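Local coordinates for protein phosphatase (Thermotoga maritima, PDB 1NF2) that probably hydrolyses phosphate esters with the help of a magnesium ion, as a phosphatase of the haloacid dehalogenase (HAD) family, at residues A[47-52]-A[57-62]; A[98-103]-A[158-163]; A[104-109]-A[134-139]. All blocks are in the same frame, centred on the assembly; numbering follows the deposited sequence.

Interaction 1 belongs to the domain that holds the magnesium site. It joins helix 45-55 to the chain entering strand 62-64, and its chemistry is polar, centred on a buried carboxylate. Interactions 2 and 3 lie in the other domain, built on the six-stranded sheet, and both are purely apolar across the contact. They lie along one run of chain, before and at the far end of strand 102-105, and meet where Trp102 CZ3 packs 3.5 Å from Leu136 CD2. Interaction 3 is the buried one. Interaction 2 is partly open, at the domain's outer end. The centres of interactions 2 and 3 are about 17 Å apart; that of interaction 1 is about 33 Å from interaction 2.

Interaction 1 (A[47-52]-A[57-62]); sequences STLNVE and KRTFPT
The Phe60 ring meets Glu52 at its edge and Arg58 on one face. Glu52 OE2 lies in the ring plane, 3.8 Å from Phe60 CD2. On the face, Arg58 NE sits above the ring, offset toward the rim. Seen from the guanidinium, Phe60 CE1 lies over its centre. Thr59 O fixes the turn of the guanidinium by accepting NE and NH2 side-on, both from the same face of the carbonyl and close to the guanidinium plane.

The carboxylate of Glu52 is the centre of the contact. Its OE2 accepts Phe60 N at 2.8 Å with an N-H...O angle of 153°. The donor comes from above the carboxylate plane, 42° out of it. Beyond CG the Glu52 chain is fully extended (chi2 180°), which carries the carboxylate across to the other segment. Its OE1 faces Thr62 OG1 at 2.4 Å, so short that the exact length is doubtful. The same hydroxyl lies 2.7 Å from Phe60 O.

This is the connection from helix 45-55 to strand 62-64 in the alpha/beta core of a HAD fold. Strand 62-64 runs beside strand 36-40, which carries Phe39, a neighbour of both Glu52 and Phe60.

Methyl groups of the helix segment lie against Thr62 on the side nearer its start. Thr48 CG2 and Thr62 CG2 are tight at 3.5 Å as the two side chains slide past each other. The Leu49 CD2 methyl lies beside a hydroxyl, 3.9 Å from Thr62 OG1. Thr48 turns its hydroxyl back to Met44 O, and Thr59 OG1 bonds to Tyr71 OH.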
loop_
_atom_site.group_PDB
_atom_site.type_symbol
_atom_site.label_atom_id
_atom_site.label_comp_id
_atom_site.label_asym_id
_atom_site.label_seq_id
_atom_site.Cartn_x
_atom_site.Cartn_y
_atom_site.Cartn_z
ATOM N N SER A 47 9.430 -3.443 -0.985
ATOM C CA SER A 47 9.677 -2.497 0.094
ATOM C C SER A 47 9.026 -2.988 1.381
ATOM O O SER A 47 9.599 -2.866 2.470
ATOM C CB SER A 47 9.113 -1.118 -0.260
ATOM O OG SER A 47 9.684 -0.621 -1.459
ATOM N N THR A 48 7.831 -3.549 1.248
ATOM C CA THR A 48 7.090 -4.040 2.395
ATOM C C THR A 48 7.728 -5.299 2.978
ATOM O O THR A 48 7.895 -5.408 4.189
ATOM C CB THR A 48 5.613 -4.312 2.009
ATOM O OG1 THR A 48 5.062 -3.137 1.392
ATOM C CG2 THR A 48 4.781 -4.671 3.247
ATOM N N LEU A 49 8.101 -6.243 2.122
ATOM C CA LEU A 49 8.723 -7.470 2.601
ATOM C C LEU A 49 10.079 -7.171 3.240
ATOM O O LEU A 49 10.525 -7.893 4.132
ATOM C CB LEU A 49 8.907 -8.472 1.453
ATOM C CG LEU A 49 7.644 -8.926 0.710
ATOM C CD1 LEU A 49 8.022 -9.927 -0.360
ATOM C CD2 LEU A 49 6.650 -9.535 1.678
ATOM N N ASN A 50 10.730 -6.105 2.782
ATOM C CA ASN A 50 12.035 -5.726 3.311
ATOM C C ASN A 50 11.951 -5.194 4.734
ATOM O O ASN A 50 12.876 -5.376 5.520
ATOM C CB ASN A 50 12.707 -4.690 2.400
ATOM C CG ASN A 50 13.394 -5.327 1.201
ATOM O OD1 ASN A 50 13.472 -6.554 1.095
ATOM N ND2 ASN A 50 13.903 -4.497 0.296
ATOM N N VAL A 51 10.847 -4.531 5.062
ATOM C CA VAL A 51 10.657 -4.011 6.408
ATOM C C VAL A 51 10.416 -5.214 7.320
ATOM O O VAL A 51 10.948 -5.285 8.433
ATOM C CB VAL A 51 9.444 -3.058 6.479
ATOM C CG1 VAL A 51 9.073 -2.772 7.935
ATOM C CG2 VAL A 51 9.776 -1.759 5.776
ATOM N N GLU A 52 9.628 -6.161 6.821
ATOM C CA GLU A 52 9.301 -7.372 7.561
ATOM C C GLU A 52 10.556 -8.166 7.903
ATOM O O GLU A 52 10.752 -8.566 9.048
ATOM C CB GLU A 52 8.349 -8.258 6.747
ATOM C CG GLU A 52 7.010 -7.607 6.429
ATOM C CD GLU A 52 6.095 -8.515 5.622
ATOM O OE1 GLU A 52 4.998 -8.058 5.230
ATOM O OE2 GLU A 52 6.471 -9.684 5.382
ATOM N N LYS A 57 13.132 -11.677 11.033
ATOM C CA LYS A 57 13.811 -12.389 9.956
ATOM C C LYS A 57 12.859 -13.331 9.232
ATOM O O LYS A 57 13.082 -14.539 9.184
ATOM C CB LYS A 57 15.007 -13.162 10.517
ATOM C CG LYS A 57 16.178 -12.280 10.962
ATOM C CD LYS A 57 15.762 -11.178 11.931
ATOM C CE LYS A 57 15.072 -11.726 13.180
ATOM N NZ LYS A 57 15.922 -12.682 13.945
ATOM N N ARG A 58 11.795 -12.768 8.660
ATOM C CA ARG A 58 10.802 -13.564 7.945
ATOM C C ARG A 58 9.778 -12.682 7.231
ATOM O O ARG A 58 9.819 -11.462 7.326
ATOM C CB ARG A 58 10.063 -14.468 8.929
ATOM C CG ARG A 58 9.411 -13.696 10.060
ATOM C CD ARG A 58 8.338 -14.511 10.766
ATOM N NE ARG A 58 7.211 -14.796 9.879
ATOM C CZ ARG A 58 6.071 -15.361 10.270
ATOM N NH1 ARG A 58 5.899 -15.701 11.540
ATOM N NH2 ARG A 58 5.102 -15.586 9.388
ATOM N N THR A 59 8.851 -13.312 6.518
ATOM C CA THR A 59 7.806 -12.570 5.830
ATOM C C THR A 59 6.464 -13.024 6.388
ATOM O O THR A 59 6.359 -14.095 6.990
ATOM C CB THR A 59 7.844 -12.795 4.292
ATOM O OG1 THR A 59 7.660 -14.187 3.994
ATOM C CG2 THR A 59 9.182 -12.319 3.725
ATOM N N PHE A 60 5.443 -12.200 6.191
ATOM C CA PHE A 60 4.104 -12.497 6.688
ATOM C C PHE A 60 3.097 -12.284 5.568
ATOM O O PHE A 60 3.447 -11.780 4.495
ATOM C CB PHE A 60 3.740 -11.526 7.819
ATOM C CG PHE A 60 4.678 -11.558 8.990
ATOM C CD1 PHE A 60 4.358 -12.282 10.133
ATOM C CD2 PHE A 60 5.875 -10.856 8.956
ATOM C CE1 PHE A 60 5.219 -12.306 11.228
ATOM C CE2 PHE A 60 6.744 -10.874 10.045
ATOM C CZ PHE A 60 6.414 -11.598 11.182
ATOM N N PRO A 61 1.835 -12.700 5.790
ATOM C CA PRO A 61 0.833 -12.486 4.747
ATOM C C PRO A 61 0.908 -10.969 4.536
ATOM O O PRO A 61 0.934 -10.208 5.504
ATOM C CB PRO A 61 -0.459 -12.931 5.428
ATOM C CG PRO A 61 0.016 -14.096 6.268
ATOM C CD PRO A 61 1.311 -13.566 6.863
ATOM N N THR A 62 0.964 -10.527 3.288
ATOM C CA THR A 62 1.109 -9.107 3.029
ATOM C C THR A 62 0.196 -8.497 1.962
ATOM O O THR A 62 -0.084 -9.114 0.930
ATOM C CB THR A 62 2.588 -8.813 2.658
ATOM O OG1 THR A 62 3.429 -9.144 3.773
ATOM C CG2 THR A 62 2.789 -7.348 2.285
#

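Interaction 2 (A[98-103]-A[158-163]); sequences LNVHWQ and DELKEI
Ile163, which meets Leu98 across this contact, is tied into its helix by the backbone bond from Ile163 N to Glu159 O, 3.2 Å. No hydrogen bond passes between residues 98-103 and 158-163. The contact is made by four aliphatic side chains in two pairs. The backbones stay well apart, with Leu98 CA 9.1 Å from Leu160 CA.

In the first pair, Leu98 and Ile163 reach toward each other tip to tip. Leu98 CD2 lies 3.6 Å from Ile163 CD1. The same methyl is a looser 4.5 Å from Leu160 CD2. In the second pair, Val100 and Leu160 also meet end to end, with Val100 CG1 3.7 Å from Leu160 CD1. Leu160 CD2 stands a little farther from that valine methyl, at 4.2 Å, so the leucine fork is turned unevenly toward it. Leu160 has chi2 at 180°, which extends CD1 forward to Val100.

The contact joins the chain leading into strand 102-105 to helix 154-168. Both belong to the alpha/beta domain whose order of helices and strands is that of a type IIB HAD cap, the domain that in relatives covers the active site. Leu160 and Ile163 are one turn apart and face the incoming chain together.

Leu160 also rests on Leu150 of strand 147-151, a strand paired with 102-105. Helix 85-95 closes another side, through Ile95 against Val100 and Tyr94 against Ile163. Val100 and Leu160 are buried, while Leu98 and Ile163 lie partly open to solvent.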
loop_
_atom_site.group_PDB
_atom_site.type_symbol
_atom_site.label_atom_id
_atom_site.label_comp_id
_atom_site.label_asym_id
_atom_site.label_seq_id
_atom_site.Cartn_x
_atom_site.Cartn_y
_atom_site.Cartn_z
ATOM N N LEU A 98 1.994 13.915 -25.585
ATOM C CA LEU A 98 1.895 15.034 -24.651
ATOM C C LEU A 98 3.217 15.374 -23.963
ATOM O O LEU A 98 3.266 16.247 -23.096
ATOM C CB LEU A 98 0.829 14.722 -23.595
ATOM C CG LEU A 98 -0.594 15.237 -23.830
ATOM C CD1 LEU A 98 -0.937 15.185 -25.306
ATOM C CD2 LEU A 98 -1.571 14.424 -23.003
ATOM N N ASN A 99 4.286 14.689 -24.358
ATOM C CA ASN A 99 5.607 14.904 -23.771
ATOM C C ASN A 99 5.571 15.162 -22.268
ATOM O O ASN A 99 5.604 16.312 -21.820
ATOM C CB ASN A 99 6.332 16.056 -24.469
ATOM C CG ASN A 99 7.300 15.569 -25.525
ATOM O OD1 ASN A 99 6.895 15.066 -26.574
ATOM N ND2 ASN A 99 8.595 15.701 -25.245
ATOM N N VAL A 100 5.505 14.076 -21.502
ATOM C CA VAL A 100 5.468 14.139 -20.047
ATOM C C VAL A 100 6.524 13.205 -19.471
ATOM O O VAL A 100 7.187 12.471 -20.204
ATOM C CB VAL A 100 4.098 13.700 -19.509
ATOM C CG1 VAL A 100 3.012 14.622 -20.033
ATOM C CG2 VAL A 100 3.821 12.265 -19.926
ATOM N N HIS A 101 6.684 13.243 -18.154
ATOM C CA HIS A 101 7.644 12.379 -17.482
ATOM C C HIS A 101 6.871 11.301 -16.730
ATOM O O HIS A 101 6.283 11.546 -15.677
ATOM C CB HIS A 101 8.520 13.198 -16.531
ATOM C CG HIS A 101 9.469 14.117 -17.238
ATOM N ND1 HIS A 101 10.433 13.660 -18.113
ATOM C CD2 HIS A 101 9.589 15.466 -17.218
ATOM C CE1 HIS A 101 11.104 14.687 -18.601
ATOM N NE2 HIS A 101 10.613 15.794 -18.074
ATOM N N TRP A 102 6.861 10.105 -17.300
ATOM C CA TRP A 102 6.142 9.001 -16.699
ATOM C C TRP A 102 7.045 7.829 -16.369
ATOM O O TRP A 102 8.090 7.630 -16.990
ATOM C CB TRP A 102 5.022 8.531 -17.628
ATOM C CG TRP A 102 5.513 8.045 -18.951
ATOM C CD1 TRP A 102 5.972 8.806 -19.988
ATOM C CD2 TRP A 102 5.592 6.683 -19.385
ATOM N NE1 TRP A 102 6.326 8.001 -21.045
ATOM C CE2 TRP A 102 6.103 6.695 -20.703
ATOM C CE3 TRP A 102 5.276 5.455 -18.789
ATOM C CZ2 TRP A 102 6.308 5.523 -21.435
ATOM C CZ3 TRP A 102 5.477 4.291 -19.516
ATOM C CH2 TRP A 102 5.989 4.333 -20.830
ATOM N N GLN A 103 6.610 7.056 -15.380
ATOM C CA GLN A 103 7.319 5.880 -14.908
ATOM C C GLN A 103 6.295 4.758 -14.762
ATOM O O GLN A 103 5.094 5.015 -14.693
ATOM C CB GLN A 103 7.977 6.190 -13.568
ATOM C CG GLN A 103 7.056 6.900 -12.590
ATOM C CD GLN A 103 7.775 7.335 -11.328
ATOM O OE1 GLN A 103 8.763 8.069 -11.387
ATOM N NE2 GLN A 103 7.280 6.888 -10.177
ATOM N N ASP A 158 -1.934 19.290 -12.641
ATOM C CA ASP A 158 -3.356 19.490 -12.368
ATOM C C ASP A 158 -4.129 19.435 -13.681
ATOM O O ASP A 158 -5.298 19.050 -13.713
ATOM C CB ASP A 158 -3.598 20.846 -11.699
ATOM C CG ASP A 158 -3.414 20.801 -10.195
ATOM O OD1 ASP A 158 -3.559 21.862 -9.551
ATOM O OD2 ASP A 158 -3.128 19.711 -9.656
ATOM N N GLU A 159 -3.465 19.834 -14.761
ATOM C CA GLU A 159 -4.083 19.827 -16.079
ATOM C C GLU A 159 -4.078 18.404 -16.629
ATOM O O GLU A 159 -5.085 17.927 -17.149
ATOM C CB GLU A 159 -3.326 20.770 -17.020
ATOM C CG GLU A 159 -3.310 22.218 -16.539
ATOM C CD GLU A 159 -2.490 23.139 -17.428
ATOM O OE1 GLU A 159 -2.399 24.342 -17.107
ATOM O OE2 GLU A 159 -1.935 22.668 -18.442
ATOM N N LEU A 160 -2.942 17.726 -16.505
ATOM C CA LEU A 160 -2.837 16.358 -16.982
ATOM C C LEU A 160 -3.868 15.488 -16.277
ATOM O O LEU A 160 -4.519 14.651 -16.899
ATOM C CB LEU A 160 -1.431 15.822 -16.737
ATOM C CG LEU A 160 -0.351 16.511 -17.568
ATOM C CD1 LEU A 160 1.005 15.907 -17.251
ATOM C CD2 LEU A 160 -0.673 16.353 -19.050
ATOM N N LYS A 161 -4.022 15.704 -14.976
ATOM C CA LYS A 161 -4.987 14.960 -14.176
ATOM C C LYS A 161 -6.365 15.099 -14.820
ATOM O O LYS A 161 -7.063 14.115 -15.058
ATOM C CB LYS A 161 -5.015 15.533 -12.759
ATOM C CG LYS A 161 -5.671 14.653 -11.718
ATOM C CD LYS A 161 -7.177 14.746 -11.728
ATOM C CE LYS A 161 -7.761 13.880 -10.619
ATOM N NZ LYS A 161 -9.230 14.064 -10.462
ATOM N N GLU A 162 -6.734 16.341 -15.107
ATOM C CA GLU A 162 -8.020 16.670 -15.711
ATOM C C GLU A 162 -8.332 15.886 -16.989
ATOM O O GLU A 162 -9.372 15.238 -17.090
ATOM C CB GLU A 162 -8.068 18.170 -16.010
ATOM C CG GLU A 162 -9.416 18.678 -16.485
ATOM C CD GLU A 162 -9.366 20.128 -16.941
ATOM O OE1 GLU A 162 -8.743 20.408 -17.994
ATOM O OE2 GLU A 162 -9.950 20.984 -16.240
ATOM N N ILE A 163 -7.433 15.940 -17.964
ATOM C CA ILE A 163 -7.674 15.245 -19.221
ATOM C C ILE A 163 -7.585 13.717 -19.142
ATOM O O ILE A 163 -8.311 13.018 -19.849
ATOM C CB ILE A 163 -6.722 15.751 -20.339
ATOM C CG1 ILE A 163 -5.589 14.756 -20.557
ATOM C CG2 ILE A 163 -6.156 17.111 -19.964
ATOM C CD1 ILE A 163 -4.924 14.889 -21.899
#

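Interaction 3 (A[104-109]-A[134-139]); sequences AYIDDV and PNLSEL
The tight part of this contact is the end of Ile106, which meets two leucines of helix 136-143. Ile106 CD1 lies 3.8 Å from Leu136 CD1 and 3.8 Å from Leu139 CG. The Ile106 side chain runs past that of Leu136 in the opposite direction and slants across Leu139. Both leucines carry CG anti to the backbone N (Leu136 chi1 -174°), which sends their forks toward the strand. Ala104 adds to the packed side, its CB 4.0 Å from Leu136 CD2. Tyr111 of the adjacent strand 110-112 touches Ile106 and both leucines. Val140, the residue after Leu139, also touches Ala104 and Ile106. The contact therefore lays helix 136-143 on the sheet of the probable cap domain.

The solvent side looks different. Leu139 is only partly buried, and Glu138 next to it is exposed. Asn135, at the N-cap position, makes no capping bond with its side chain. Its ND2 instead lies by Glu138 OE1, at a doubtfully short 2.5 Å.

No polar bond joins residues 104-109 to 134-139. Helix and strand are held here by the fit of methyl groups and by exclusion of water, not by directional bonds.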
loop_
_atom_site.group_PDB
_atom_site.type_symbol
_atom_site.label_atom_id
_atom_site.label_comp_id
_atom_site.label_asym_id
_atom_site.label_seq_id
_atom_site.Cartn_x
_atom_site.Cartn_y
_atom_site.Cartn_z
ATOM N N ALA A 104 6.762 3.518 -14.718
ATOM C CA ALA A 104 5.841 2.395 -14.596
ATOM C C ALA A 104 6.298 1.357 -13.578
ATOM O O ALA A 104 7.490 1.092 -13.437
ATOM C CB ALA A 104 5.657 1.728 -15.962
ATOM N N TYR A 105 5.332 0.775 -12.874
ATOM C CA TYR A 105 5.599 -0.266 -11.889
ATOM C C TYR A 105 5.287 -1.598 -12.552
ATOM O O TYR A 105 4.123 -1.959 -12.718
ATOM C CB TYR A 105 4.713 -0.065 -10.663
ATOM C CG TYR A 105 5.171 1.062 -9.767
ATOM C CD1 TYR A 105 6.120 0.840 -8.774
ATOM C CD2 TYR A 105 4.654 2.349 -9.907
ATOM C CE1 TYR A 105 6.542 1.869 -7.936
ATOM C CE2 TYR A 105 5.068 3.386 -9.074
ATOM C CZ TYR A 105 6.013 3.136 -8.090
ATOM O OH TYR A 105 6.424 4.143 -7.248
ATOM N N ILE A 106 6.333 -2.330 -12.925
ATOM C CA ILE A 106 6.159 -3.603 -13.610
ATOM C C ILE A 106 6.807 -4.773 -12.884
ATOM O O ILE A 106 8.027 -4.828 -12.740
ATOM C CB ILE A 106 6.754 -3.522 -15.029
ATOM C CG1 ILE A 106 6.036 -2.422 -15.815
ATOM C CG2 ILE A 106 6.658 -4.874 -15.720
ATOM C CD1 ILE A 106 6.723 -2.065 -17.104
ATOM N N ASP A 107 5.982 -5.719 -12.447
ATOM C CA ASP A 107 6.478 -6.889 -11.739
ATOM C C ASP A 107 7.351 -6.509 -10.554
ATOM O O ASP A 107 8.404 -7.100 -10.325
ATOM C CB ASP A 107 7.257 -7.793 -12.690
ATOM C CG ASP A 107 6.469 -9.019 -13.082
ATOM O OD1 ASP A 107 6.289 -9.899 -12.213
ATOM O OD2 ASP A 107 6.018 -9.098 -14.247
ATOM N N ASP A 108 6.906 -5.492 -9.825
ATOM C CA ASP A 108 7.597 -5.022 -8.631
ATOM C C ASP A 108 8.930 -4.319 -8.864
ATOM O O ASP A 108 9.838 -4.408 -8.040
ATOM C CB ASP A 108 7.779 -6.191 -7.658
ATOM C CG ASP A 108 7.561 -5.782 -6.219
ATOM O OD1 ASP A 108 6.760 -4.852 -5.984
ATOM O OD2 ASP A 108 8.175 -6.400 -5.326
ATOM N N VAL A 109 9.038 -3.616 -9.990
ATOM C CA VAL A 109 10.244 -2.855 -10.320
ATOM C C VAL A 109 9.808 -1.510 -10.903
ATOM O O VAL A 109 8.940 -1.458 -11.774
ATOM C CB VAL A 109 11.131 -3.591 -11.358
ATOM C CG1 VAL A 109 12.371 -2.753 -11.677
ATOM C CG2 VAL A 109 11.549 -4.951 -10.818
ATOM N N PRO A 134 14.423 3.331 -21.787
ATOM C CA PRO A 134 13.923 4.174 -22.880
ATOM C C PRO A 134 12.796 3.508 -23.668
ATOM O O PRO A 134 11.927 4.183 -24.222
ATOM C CB PRO A 134 15.168 4.396 -23.732
ATOM C CG PRO A 134 15.911 3.101 -23.558
ATOM C CD PRO A 134 15.799 2.881 -22.064
ATOM N N ASN A 135 12.811 2.178 -23.699
ATOM C CA ASN A 135 11.803 1.414 -24.423
ATOM C C ASN A 135 10.693 0.925 -23.490
ATOM O O ASN A 135 10.095 -0.133 -23.703
ATOM C CB ASN A 135 12.471 0.232 -25.123
ATOM C CG ASN A 135 11.519 -0.526 -26.014
ATOM O OD1 ASN A 135 10.809 0.066 -26.827
ATOM N ND2 ASN A 135 11.500 -1.847 -25.871
ATOM N N LEU A 136 10.415 1.715 -22.458
ATOM C CA LEU A 136 9.394 1.371 -21.478
ATOM C C LEU A 136 8.028 1.147 -22.122
ATOM O O LEU A 136 7.255 0.299 -21.674
ATOM C CB LEU A 136 9.303 2.470 -20.418
ATOM C CG LEU A 136 8.389 2.211 -19.219
ATOM C CD1 LEU A 136 8.694 0.849 -18.604
ATOM C CD2 LEU A 136 8.594 3.324 -18.196
ATOM N N SER A 137 7.734 1.899 -23.179
ATOM C CA SER A 137 6.452 1.753 -23.859
ATOM C C SER A 137 6.219 0.311 -24.296
ATOM O O SER A 137 5.101 -0.190 -24.194
ATOM C CB SER A 137 6.366 2.698 -25.066
ATOM O OG SER A 137 7.433 2.481 -25.974
ATOM N N GLU A 138 7.262 -0.361 -24.776
ATOM C CA GLU A 138 7.107 -1.754 -25.199
ATOM C C GLU A 138 6.979 -2.686 -23.994
ATOM O O GLU A 138 6.182 -3.631 -24.002
ATOM C CB GLU A 138 8.286 -2.208 -26.071
ATOM C CG GLU A 138 8.351 -3.731 -26.243
ATOM C CD GLU A 138 9.381 -4.196 -27.265
ATOM O OE1 GLU A 138 10.538 -3.730 -27.218
ATOM O OE2 GLU A 138 9.033 -5.046 -28.110
ATOM N N LEU A 139 7.775 -2.414 -22.966
ATOM C CA LEU A 139 7.769 -3.208 -21.746
ATOM C C LEU A 139 6.343 -3.261 -21.182
ATOM O O LEU A 139 5.793 -4.337 -20.939
ATOM C CB LEU A 139 8.730 -2.574 -20.725
ATOM C CG LEU A 139 9.303 -3.434 -19.596
ATOM C CD1 LEU A 139 10.082 -4.564 -20.199
ATOM C CD2 LEU A 139 10.224 -2.616 -18.704
#